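Local coordinates for putative sugar binding protein (Geobacillus stearothermophilus, PDB 6GT9) that binds galactose and probably glucose, apparently as the extracellular sugar-recognising member of a three-component sensing system for galactan utilization, at residues G227-V232 / I253-K258; L47-A52 / L63-P68; Q169-G174 / V265-Y270. All blocks are in the same frame, centred on the assembly; numbering follows the deposited sequence.

Contact 1 (G227-V232 / I253-K258); sequences GVAKVV and IRYLQK
Ala229 places its methyl group squarely over the ring of Tyr255, joining two neighbouring helices, 224-235 and 250-258, of one alpha/beta lobe in a fold of the periplasmic binding protein kind. Ala229 CB stands 3.5 Å from the centroid of the Tyr255 ring and only 2° off its normal, almost equidistant from all six ring carbons: a well-centred CH-pi contact. The ring reaches that place because Tyr255 CG lies beside the backbone N and anti to the carbonyl carbon (chi1 -84°), which sends the aromatic group across the gap between the helices. Past the methyl, the phenol end reaches the next residue, with Tyr255 OH 3.8 Å from Lys230 CA, while the rest of the lysine chain turns off from the ring. Further out, Thr260 in the loop after helix 250-258 touches both Ala229 and Tyr255. Elsewhere on helix 224-235, Val228 and Val232 rest on Ile243 of strand 242-246, and Val231 on helix 197-210. A salt bridge from Lys258 NZ to Glu233 OE1 adds a polar tie. The backbones come nearest where Ala229 CA and Tyr255 CA are 7.3 Å apart.

Contact 2 (L47-A52 / L63-P68); sequences LVEKGA and LEYIGP
The carboxylate of Glu49 lies flat on one face of the Tyr65 ring, the two planes only 12° apart and Glu49 CD 3.4 Å above the ring plane, displaced toward the rim. The aliphatic part of the glutamate shares that face: Glu49 CG sits 3.9 Å from the Tyr65 centroid in a CH-pi contact. With CG anti to the backbone N (chi1 180°) and the rest of the chain extended, the side chain runs across the ring at about a right angle to the tyrosine, ending with Glu49 OE1 3.2 Å from Tyr65 CB and Glu49 OE2 3.6 Å from Tyr65 CE2. A negative group over a pi face would seem unfavourable, but both oxygens are engaged in salt bridges, OE2 with Arg46 and OE1 with Lys53, which probably offset the charge and also hold the carboxylate flat. The other end of the tyrosine is fixed by a hydrogen bond between its OH and Leu40 O. One turn along the helix the contact becomes purely apolar, Ala52 CB meeting Leu63 CD2 at 3.6 Å; Val277 of helix 269-284 touches both residues. Tyr65 also touches Trp45, which binds galactose, placing the stack in the second shell of the sugar site. Helix and strand pack here as in a beta-alpha-beta crossover, the unit formed by strand 32-36, helix 43-59 and strand 62-65.

Contact 3 (Q169-G174 / V265-Y270); sequences QLRVRG and VVQEPY. With GAL (beta-D-galactopyranose), chain E.
Between Arg171, on a helix, and Gln267, in the link between strand 263-266 and helix 269-284, the backbones stay well apart, the nearest CA atoms, those of Arg171 and Val265, lying 10.4 Å apart. The gap is bridged by two long side chains approaching from opposite directions, meeting at galactose and forming part of its pocket in the cleft between the two lobes, as in periplasmic binding proteins. Arg171, extended from CG to NE, offers two nitrogens to neighbouring sugar hydroxyls: NH1 donates to galactose O1 at 2.9 Å, and NH2 to galactose O2 at 3.1 Å (160°). Gln267 NE2 donates to the same galactose O2, also at 3.1 Å and nearly straight at 172°, so that two N-H groups grip one oxygen. The amide plane stands 86° from the guanidinium plane. Although Arg171 NH2 is 3.0 Å from Gln267 OE1, the angle is too poor for a hydrogen bond. A second shell holds both groups: Asn135 OD1 and Thr220 O accept from Arg171 NH2 and NH1, and Thr133 OG1 pairs with Gln267 OE1. Asp247, a first-shell residue, accepts from Gln267 NE2 through OD1 and binds the sugar through OD2. Arg171 and Gln267 touch Phe246 of strand 242-246, Val265 and Gln267 lean on helix 135-149, and Pro269, opening helix 269-284, packs against Tyr44 of helix 43-59, so 265-270 passes from one lobe to the other.

In the fold
The three contacts lie at different distances from one sugar. Contact 3 meets galactose directly; Tyr65 of contact 2 lies about 10 Å from it and Tyr255 of contact 1 about 14 Å, side chain to ligand. Contacts 2 and 3 have centres 19 Å apart yet touch, with Val48 CG2 3.4 Å from Pro269 CB, because segment 265-270 leads from the mixed sheet to a helix packed on helix 43-59 beside the parallel sheet. Contact 1 belongs to the mixed-sheet lobe and is nested in the chain loop closed by contact 3, about 7 Å away between nearest atoms; contacts 1 and 2 lie 27 Å apart, centre to centre.

Contact 1 (G227-V232 / I253-K258)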
# COMPACT_ATOMS: atom_id res chain seq x y z
N GLY A 227 13.44 -6.20 2.35
CA GLY A 227 14.74 -5.72 1.91
C GLY A 227 15.65 -5.38 3.07
O GLY A 227 16.84 -5.72 3.06
N VAL A 228 15.11 -4.73 4.10
CA VAL A 228 15.93 -4.37 5.26
C VAL A 228 16.40 -5.62 5.99
O VAL A 228 17.57 -5.73 6.37
CB VAL A 228 15.14 -3.45 6.20
CG1 VAL A 228 15.98 -3.13 7.45
CG2 VAL A 228 14.73 -2.20 5.47
N ALA A 229 15.50 -6.59 6.18
CA ALA A 229 15.86 -7.78 6.96
C ALA A 229 16.99 -8.55 6.29
O ALA A 229 17.88 -9.07 6.98
CB ALA A 229 14.64 -8.67 7.15
N LYS A 230 16.96 -8.65 4.96
CA LYS A 230 18.06 -9.32 4.26
C LYS A 230 19.39 -8.65 4.57
O LYS A 230 20.39 -9.34 4.81
CB LYS A 230 17.80 -9.31 2.76
CG LYS A 230 18.99 -9.78 1.92
CD LYS A 230 18.93 -9.19 0.50
CE LYS A 230 20.00 -9.78 -0.42
NZ LYS A 230 19.69 -11.19 -0.79
N VAL A 231 19.43 -7.32 4.57
CA VAL A 231 20.68 -6.62 4.83
C VAL A 231 21.10 -6.77 6.29
O VAL A 231 22.28 -7.00 6.60
CB VAL A 231 20.54 -5.14 4.41
CG1 VAL A 231 21.75 -4.33 4.87
CG2 VAL A 231 20.41 -5.06 2.90
N VAL A 232 20.14 -6.66 7.22
CA VAL A 232 20.44 -6.80 8.64
C VAL A 232 21.02 -8.18 8.92
O VAL A 232 22.01 -8.32 9.66
CB VAL A 232 19.18 -6.53 9.48
CG1 VAL A 232 19.38 -6.95 10.94
CG2 VAL A 232 18.81 -5.06 9.39
N ILE A 253 6.24 -12.70 7.18
CA ILE A 253 5.84 -13.57 8.29
C ILE A 253 7.00 -14.45 8.72
O ILE A 253 7.24 -14.65 9.92
CB ILE A 253 4.61 -14.41 7.90
CG1 ILE A 253 3.40 -13.52 7.60
CG2 ILE A 253 4.28 -15.42 9.00
CD1 ILE A 253 3.07 -12.55 8.70
N ARG A 254 7.75 -14.99 7.75
CA ARG A 254 8.91 -15.81 8.07
C ARG A 254 9.92 -15.04 8.92
O ARG A 254 10.38 -15.52 9.96
CB ARG A 254 9.56 -16.30 6.78
CG ARG A 254 10.76 -17.19 7.01
CD ARG A 254 10.39 -18.33 7.95
NE ARG A 254 11.56 -19.14 8.30
CZ ARG A 254 11.92 -19.44 9.55
NH1 ARG A 254 11.20 -19.01 10.58
NH2 ARG A 254 13.00 -20.19 9.75
N TYR A 255 10.27 -13.82 8.48
CA TYR A 255 11.22 -13.00 9.23
C TYR A 255 10.68 -12.65 10.62
O TYR A 255 11.45 -12.57 11.59
CB TYR A 255 11.52 -11.73 8.45
CG TYR A 255 12.59 -11.85 7.39
CD1 TYR A 255 13.85 -12.35 7.70
CD2 TYR A 255 12.36 -11.42 6.08
CE1 TYR A 255 14.85 -12.44 6.73
CE2 TYR A 255 13.34 -11.51 5.11
CZ TYR A 255 14.58 -12.01 5.44
OH TYR A 255 15.55 -12.10 4.47
N LEU A 256 9.38 -12.38 10.72
CA LEU A 256 8.74 -12.16 12.01
C LEU A 256 8.88 -13.39 12.90
O LEU A 256 9.16 -13.27 14.10
CB LEU A 256 7.27 -11.81 11.79
CG LEU A 256 6.42 -11.04 12.78
CD1 LEU A 256 7.05 -9.71 13.14
CD2 LEU A 256 5.06 -10.83 12.14
N GLN A 257 8.70 -14.58 12.33
CA GLN A 257 8.88 -15.80 13.09
C GLN A 257 10.34 -15.97 13.52
O GLN A 257 10.61 -16.41 14.65
CB GLN A 257 8.41 -17.00 12.27
CG GLN A 257 8.53 -18.35 12.98
CD GLN A 257 7.55 -18.52 14.13
OE1 GLN A 257 7.88 -19.12 15.16
NE2 GLN A 257 6.33 -18.00 13.97
N LYS A 258 11.28 -15.61 12.65
CA LYS A 258 12.70 -15.70 12.96
C LYS A 258 13.15 -14.64 13.96
O LYS A 258 14.26 -14.76 14.50
CB LYS A 258 13.54 -15.56 11.70
CG LYS A 258 13.71 -16.86 10.92
CD LYS A 258 14.16 -16.60 9.48
CE LYS A 258 15.67 -16.65 9.31
NZ LYS A 258 16.37 -15.64 10.16

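Contact 2 (L47-A52 / L63-P68)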
# COMPACT_ATOMS: atom_id res chain seq x y z
N LEU A 47 -2.47 -10.06 -4.79
CA LEU A 47 -3.46 -10.45 -3.79
C LEU A 47 -4.74 -9.63 -3.95
O LEU A 47 -5.84 -10.18 -3.83
CB LEU A 47 -2.90 -10.26 -2.38
CG LEU A 47 -1.95 -11.33 -1.86
CD1 LEU A 47 -1.58 -11.04 -0.40
CD2 LEU A 47 -2.58 -12.71 -1.99
N VAL A 48 -4.61 -8.32 -4.19
CA VAL A 48 -5.78 -7.50 -4.44
C VAL A 48 -6.54 -8.03 -5.64
O VAL A 48 -7.77 -8.11 -5.63
CB VAL A 48 -5.38 -6.02 -4.64
CG1 VAL A 48 -6.60 -5.21 -4.96
CG2 VAL A 48 -4.67 -5.48 -3.41
N GLU A 49 -5.81 -8.43 -6.69
CA GLU A 49 -6.45 -8.95 -7.90
C GLU A 49 -7.19 -10.25 -7.60
O GLU A 49 -8.24 -10.52 -8.20
CB GLU A 49 -5.41 -9.18 -9.01
CG GLU A 49 -6.03 -9.74 -10.29
CD GLU A 49 -5.02 -10.29 -11.27
OE1 GLU A 49 -5.38 -10.50 -12.45
OE2 GLU A 49 -3.86 -10.51 -10.86
N LYS A 50 -6.65 -11.08 -6.70
CA LYS A 50 -7.35 -12.30 -6.31
C LYS A 50 -8.71 -11.98 -5.71
O LYS A 50 -9.71 -12.63 -6.04
CB LYS A 50 -6.50 -13.11 -5.33
CG LYS A 50 -5.64 -14.15 -6.04
CD LYS A 50 -4.70 -14.89 -5.10
CE LYS A 50 -3.75 -15.81 -5.90
NZ LYS A 50 -2.94 -15.10 -6.94
N GLY A 51 -8.77 -10.98 -4.83
CA GLY A 51 -10.06 -10.58 -4.27
C GLY A 51 -11.00 -10.03 -5.32
O GLY A 51 -12.17 -10.41 -5.40
N ALA A 52 -10.50 -9.11 -6.16
CA ALA A 52 -11.33 -8.51 -7.19
C ALA A 52 -11.87 -9.55 -8.17
O ALA A 52 -13.06 -9.53 -8.52
CB ALA A 52 -10.55 -7.43 -7.94
N LEU A 63 -13.63 -8.71 -15.15
CA LEU A 63 -12.66 -7.87 -14.48
C LEU A 63 -11.33 -7.97 -15.22
O LEU A 63 -10.73 -9.05 -15.30
CB LEU A 63 -12.49 -8.29 -13.03
CG LEU A 63 -11.54 -7.30 -12.36
CD1 LEU A 63 -12.33 -6.24 -11.64
CD2 LEU A 63 -10.60 -8.04 -11.46
N GLU A 64 -10.89 -6.85 -15.80
CA GLU A 64 -9.64 -6.77 -16.53
C GLU A 64 -8.59 -6.14 -15.62
O GLU A 64 -8.80 -5.03 -15.12
CB GLU A 64 -9.80 -5.93 -17.79
CG GLU A 64 -11.11 -6.11 -18.54
CD GLU A 64 -11.12 -5.23 -19.77
OE1 GLU A 64 -9.99 -4.97 -20.25
OE2 GLU A 64 -12.19 -4.77 -20.25
N TYR A 65 -7.48 -6.86 -15.39
CA TYR A 65 -6.37 -6.40 -14.55
C TYR A 65 -5.30 -5.82 -15.46
O TYR A 65 -4.65 -6.56 -16.22
CB TYR A 65 -5.82 -7.57 -13.73
CG TYR A 65 -4.70 -7.26 -12.74
CD1 TYR A 65 -4.96 -6.61 -11.54
CD2 TYR A 65 -3.39 -7.68 -12.99
CE1 TYR A 65 -3.94 -6.36 -10.62
CE2 TYR A 65 -2.37 -7.44 -12.08
CZ TYR A 65 -2.65 -6.78 -10.89
OH TYR A 65 -1.65 -6.54 -9.97
N ILE A 66 -5.14 -4.49 -15.43
CA ILE A 66 -4.30 -3.80 -16.40
C ILE A 66 -3.50 -2.74 -15.67
O ILE A 66 -4.08 -1.83 -15.06
CB ILE A 66 -5.11 -3.13 -17.53
CG1 ILE A 66 -6.09 -4.11 -18.17
CG2 ILE A 66 -4.17 -2.56 -18.57
CD1 ILE A 66 -7.09 -3.46 -19.08
N GLY A 67 -2.17 -2.82 -15.75
CA GLY A 67 -1.32 -1.93 -15.00
C GLY A 67 0.10 -1.87 -15.52
O GLY A 67 0.52 -2.66 -16.38
N PRO A 68 0.87 -0.89 -15.03
CA PRO A 68 2.26 -0.74 -15.47
C PRO A 68 3.11 -1.95 -15.10
O PRO A 68 3.00 -2.51 -14.00
CB PRO A 68 2.74 0.52 -14.73
CG PRO A 68 1.47 1.20 -14.21
CD PRO A 68 0.46 0.11 -14.03

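Contact 3 (Q169-G174 / V265-Y270)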
# COMPACT_ATOMS: atom_id res chain seq x y z
N GLN A 169 3.13 8.79 1.63
CA GLN A 169 3.24 10.04 2.38
C GLN A 169 2.45 9.98 3.67
O GLN A 169 2.93 10.41 4.73
CB GLN A 169 2.77 11.22 1.52
CG GLN A 169 3.73 11.64 0.42
CD GLN A 169 3.09 12.63 -0.55
OE1 GLN A 169 1.92 12.98 -0.41
NE2 GLN A 169 3.86 13.08 -1.53
N LEU A 170 1.24 9.42 3.61
CA LEU A 170 0.39 9.40 4.80
C LEU A 170 0.95 8.45 5.87
O LEU A 170 0.87 8.76 7.06
CB LEU A 170 -1.04 9.02 4.42
CG LEU A 170 -1.86 10.09 3.68
CD1 LEU A 170 -3.20 9.50 3.22
CD2 LEU A 170 -2.13 11.29 4.57
N ARG A 171 1.51 7.31 5.46
CA ARG A 171 2.06 6.36 6.43
C ARG A 171 3.33 6.89 7.08
O ARG A 171 3.60 6.59 8.26
CB ARG A 171 2.35 5.01 5.76
CG ARG A 171 1.11 4.30 5.24
CD ARG A 171 1.48 3.16 4.30
NE ARG A 171 0.27 2.66 3.64
CZ ARG A 171 0.23 1.62 2.82
NH1 ARG A 171 1.33 0.94 2.52
NH2 ARG A 171 -0.94 1.28 2.27
N VAL A 172 4.13 7.64 6.33
CA VAL A 172 5.27 8.32 6.93
C VAL A 172 4.79 9.40 7.90
O VAL A 172 5.26 9.49 9.04
CB VAL A 172 6.17 8.92 5.84
CG1 VAL A 172 7.24 9.80 6.47
CG2 VAL A 172 6.78 7.82 4.98
N ARG A 173 3.85 10.23 7.44
CA ARG A 173 3.42 11.37 8.24
C ARG A 173 2.73 10.94 9.53
O ARG A 173 2.93 11.56 10.58
CB ARG A 173 2.52 12.27 7.40
CG ARG A 173 2.09 13.55 8.11
CD ARG A 173 3.31 14.38 8.48
NE ARG A 173 3.01 15.34 9.53
CZ ARG A 173 2.45 16.53 9.33
NH1 ARG A 173 2.13 16.91 8.10
NH2 ARG A 173 2.20 17.33 10.36
N GLY A 174 1.92 9.87 9.47
CA GLY A 174 1.30 9.37 10.68
C GLY A 174 2.32 8.80 11.66
O GLY A 174 2.19 8.97 12.88
N VAL A 265 2.50 -3.98 9.94
CA VAL A 265 1.16 -3.40 9.87
C VAL A 265 0.31 -4.22 8.92
O VAL A 265 0.66 -4.40 7.74
CB VAL A 265 1.22 -1.92 9.44
CG1 VAL A 265 -0.19 -1.33 9.44
CG2 VAL A 265 2.14 -1.14 10.38
N VAL A 266 -0.84 -4.69 9.41
CA VAL A 266 -1.71 -5.55 8.61
C VAL A 266 -2.55 -4.70 7.67
O VAL A 266 -3.04 -3.63 8.05
CB VAL A 266 -2.59 -6.42 9.52
CG1 VAL A 266 -3.51 -7.30 8.68
CG2 VAL A 266 -1.72 -7.27 10.44
N GLN A 267 -2.72 -5.16 6.44
CA GLN A 267 -3.75 -4.64 5.56
C GLN A 267 -4.60 -5.80 5.08
O GLN A 267 -4.29 -6.97 5.33
CB GLN A 267 -3.17 -3.87 4.37
CG GLN A 267 -2.37 -2.60 4.70
CD GLN A 267 -2.10 -1.77 3.47
OE1 GLN A 267 -2.85 -0.85 3.15
NE2 GLN A 267 -1.04 -2.12 2.74
N GLU A 268 -5.67 -5.50 4.35
CA GLU A 268 -6.56 -6.53 3.82
C GLU A 268 -6.66 -6.39 2.30
O GLU A 268 -7.71 -5.98 1.78
CB GLU A 268 -7.95 -6.43 4.45
CG GLU A 268 -7.97 -6.47 5.98
CD GLU A 268 -7.43 -7.77 6.57
OE1 GLU A 268 -7.26 -8.77 5.82
OE2 GLU A 268 -7.19 -7.80 7.80
N PRO A 269 -5.59 -6.74 1.57
CA PRO A 269 -5.63 -6.55 0.11
C PRO A 269 -6.73 -7.34 -0.59
O PRO A 269 -7.41 -6.79 -1.47
CB PRO A 269 -4.23 -7.00 -0.34
CG PRO A 269 -3.63 -7.75 0.85
CD PRO A 269 -4.25 -7.13 2.04
N TYR A 270 -6.89 -8.62 -0.26
CA TYR A 270 -7.94 -9.41 -0.89
C TYR A 270 -9.30 -8.77 -0.68
O TYR A 270 -10.11 -8.67 -1.61
CB TYR A 270 -7.93 -10.84 -0.33
CG TYR A 270 -8.98 -11.77 -0.91
CD1 TYR A 270 -10.31 -11.71 -0.49
CD2 TYR A 270 -8.63 -12.74 -1.84
CE1 TYR A 270 -11.26 -12.56 -1.01
CE2 TYR A 270 -9.57 -13.60 -2.36
CZ TYR A 270 -10.88 -13.50 -1.94
OH TYR A 270 -11.82 -14.36 -2.46
C1 GAL E . 1.64 -1.97 0.03
C2 GAL E . 0.78 -0.90 -0.62
C3 GAL E . 0.58 -1.16 -2.12
C4 GAL E . 1.93 -1.29 -2.82
C5 GAL E . 2.80 -2.31 -2.10
C6 GAL E . 4.23 -2.35 -2.64
O1 GAL E . 1.82 -1.67 1.40
O2 GAL E . -0.51 -0.84 -0.01
O3 GAL E . -0.05 -0.07 -2.72
O4 GAL E . 2.60 -0.03 -2.84
O5 GAL E . 2.92 -2.04 -0.64
O6 GAL E . 4.89 -3.52 -2.23